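Long-range contact in Lmo0131 protein (Listeria monocytogenes, PDB 4Q6J), which probably hydrolyses the second messenger cyclic di-GMP as an EAL-type phosphodiesterase, though its function has not been established: residues B[123-128]-B[151-156]. Numbering follows the deposited sequence.
Sequences EIEIIE and KVSMDD. With EDO (1,2-ethanediol), chain Q; EDO (1,2-ethanediol), chain N.
Glu123 to Ile126 pair in parallel with Lys151 to Met154, residue for residue, with strand directions 24° apart. Ile124 N donates to Lys151 O, and Ile124 O accepts Ser153 N at 2.8 Å. Ile126 repeats the pattern: its N bonds Ser153 O at 2.9 Å, and its O takes Asp155 N at 3.1 Å, just past the second strand. Glu123, Glu125 and Ser153 share one face, which looks into the barrel. Ser153 OG donates to Glu123 OE2 at 2.7 Å, from above the carboxylate plane. Glu123 CG is anti to the backbone N (chi1 168°), and from there the extended chain carries the carboxylate to Ser153 OG. Glu123 OE1 accepts a bond from O1 of the ethanediol of chain N at 2.6 Å. Glu125 OE2 lies 3.3 Å from Asp155 CB, and the two side chains cross at about a right angle. On the other face, covered by helix 136-146, Ile126 CD1 packs on Val152 CG1 at 3.8 Å, and both side chains touch Leu142. That helix follows the first strand and leads to the second. Strand 122-127, helix 136-146 and strand 151-154 thus form a beta-alpha-beta crossover, the unit that recurs through the parallel part of the EAL domain's TIM barrel.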
loop_
_atom_site.group_PDB
_atom_site.type_symbol
_atom_site.label_atom_id
_atom_site.label_comp_id
_atom_site.label_asym_id
_atom_site.label_seq_id
_atom_site.Cartn_x
_atom_site.Cartn_y
_atom_site.Cartn_z
ATOM N N GLU B 123 15.570 2.926 24.032
ATOM C CA GLU B 123 15.652 2.638 22.609
ATOM C C GLU B 123 14.313 3.023 21.946
ATOM O O GLU B 123 13.259 2.592 22.382
ATOM C CB GLU B 123 15.953 1.151 22.415
ATOM C CG GLU B 123 15.795 0.659 21.006
ATOM C CD GLU B 123 16.139 -0.843 20.897
ATOM O OE1 GLU B 123 17.144 -1.246 21.513
ATOM O OE2 GLU B 123 15.414 -1.619 20.231
ATOM N N ILE B 124 14.378 3.881 20.934
ATOM C CA ILE B 124 13.229 4.141 20.079
ATOM C C ILE B 124 13.262 3.126 18.966
ATOM O O ILE B 124 14.211 3.085 18.202
ATOM C CB ILE B 124 13.276 5.541 19.458
ATOM C CG1 ILE B 124 13.050 6.616 20.526
ATOM C CG2 ILE B 124 12.258 5.678 18.330
ATOM C CD1 ILE B 124 13.189 8.034 20.008
ATOM N N GLU B 125 12.226 2.294 18.909
ATOM C CA GLU B 125 12.090 1.283 17.878
ATOM C C GLU B 125 11.076 1.751 16.839
ATOM O O GLU B 125 9.897 1.918 17.129
ATOM C CB GLU B 125 11.669 -0.055 18.470
ATOM C CG GLU B 125 11.264 -1.014 17.385
ATOM C CD GLU B 125 10.926 -2.393 17.883
ATOM O OE1 GLU B 125 11.236 -2.725 19.027
ATOM O OE2 GLU B 125 10.346 -3.175 17.109
ATOM N N ILE B 126 11.548 1.991 15.628
ATOM C CA ILE B 126 10.728 2.566 14.574
ATOM C C ILE B 126 9.864 1.463 13.975
ATOM O O ILE B 126 10.383 0.428 13.543
ATOM C CB ILE B 126 11.598 3.250 13.468
ATOM C CG1 ILE B 126 12.564 4.260 14.089
ATOM C CG2 ILE B 126 10.718 3.887 12.384
ATOM C CD1 ILE B 126 13.631 4.702 13.159
ATOM N N ILE B 127 8.553 1.672 13.986
ATOM C CA ILE B 127 7.608 0.700 13.465
ATOM C C ILE B 127 6.761 1.306 12.326
ATOM O O ILE B 127 6.992 2.453 11.930
ATOM C CB ILE B 127 6.719 0.067 14.591
ATOM C CG1 ILE B 127 5.768 1.088 15.220
ATOM C CG2 ILE B 127 7.568 -0.597 15.615
ATOM C CD1 ILE B 127 4.606 0.444 15.897
ATOM N N GLU B 128 5.818 0.533 11.781
ATOM C CA GLU B 128 4.898 1.025 10.756
ATOM C C GLU B 128 5.606 1.796 9.649
ATOM O O GLU B 128 5.189 2.875 9.255
ATOM C CB GLU B 128 3.767 1.832 11.408
ATOM C CG GLU B 128 2.973 0.933 12.339
ATOM C CD GLU B 128 1.882 1.628 13.149
ATOM O OE1 GLU B 128 1.581 2.793 12.880
ATOM O OE2 GLU B 128 1.311 0.998 14.067
ATOM N N LYS B 151 19.167 5.356 22.096
ATOM C CA LYS B 151 19.405 4.491 20.930
ATOM C C LYS B 151 18.186 4.400 19.991
ATOM O O LYS B 151 17.055 4.705 20.387
ATOM C CB LYS B 151 19.836 3.106 21.391
ATOM C CG LYS B 151 21.014 3.148 22.271
ATOM C CD LYS B 151 22.264 3.317 21.460
ATOM C CE LYS B 151 23.521 3.269 22.340
ATOM N NZ LYS B 151 24.797 3.325 21.532
ATOM N N VAL B 152 18.443 3.995 18.753
ATOM C CA VAL B 152 17.416 3.908 17.714
ATOM C C VAL B 152 17.472 2.566 16.967
ATOM O O VAL B 152 18.511 2.169 16.452
ATOM C CB VAL B 152 17.572 5.052 16.692
ATOM C CG1 VAL B 152 16.626 4.851 15.501
ATOM C CG2 VAL B 152 17.314 6.389 17.366
ATOM N N SER B 153 16.357 1.849 16.951
ATOM C CA SER B 153 16.291 0.613 16.199
ATOM C C SER B 153 15.168 0.677 15.179
ATOM O O SER B 153 14.398 1.608 15.168
ATOM C CB SER B 153 16.080 -0.576 17.130
ATOM O OG SER B 153 14.883 -0.446 17.826
HETATM N N MSE B 154 15.075 -0.330 14.317
HETATM C CA MSE B 154 13.989 -0.399 13.340
HETATM C C MSE B 154 13.506 -1.827 13.293
HETATM O O MSE B 154 14.296 -2.763 13.356
HETATM C CB MSE B 154 14.456 0.080 11.949
HETATM C CG MSE B 154 15.544 -0.755 11.336
HETATM SE SE MSE B 154 16.179 -0.170 9.565
HETATM C CE MSE B 154 14.545 -0.656 8.539
ATOM N N ASP B 155 12.200 -1.998 13.187
ATOM C CA ASP B 155 11.616 -3.340 13.184
ATOM C C ASP B 155 11.515 -3.929 11.774
ATOM O O ASP B 155 11.805 -3.244 10.790
ATOM C CB ASP B 155 10.236 -3.307 13.829
ATOM C CG ASP B 155 9.163 -2.861 12.872
ATOM O OD1 ASP B 155 9.502 -2.172 11.881
ATOM O OD2 ASP B 155 7.973 -3.193 13.107
ATOM N N ASP B 156 11.084 -5.188 11.695
ATOM C CA ASP B 156 10.603 -5.792 10.439
ATOM C C ASP B 156 11.624 -5.712 9.317
ATOM O O ASP B 156 11.245 -5.512 8.179
ATOM C CB ASP B 156 9.325 -5.071 9.948
ATOM C CG ASP B 156 8.031 -5.560 10.627
ATOM O OD1 ASP B 156 8.080 -6.253 11.662
ATOM O OD2 ASP B 156 6.941 -5.234 10.102
HETATM C C1 EDO Q . 3.462 -3.046 13.700
HETATM O O1 EDO Q . 4.544 -3.325 14.601
HETATM C C2 EDO Q . 3.776 -3.580 12.311
HETATM O O2 EDO Q . 4.853 -2.835 11.754
HETATM C C1 EDO N . 19.268 -4.107 21.188
HETATM O O1 EDO N . 17.901 -3.702 21.015
HETATM C C2 EDO N . 19.485 -4.736 22.554
HETATM O O2 EDO N . 18.816 -5.999 22.634
#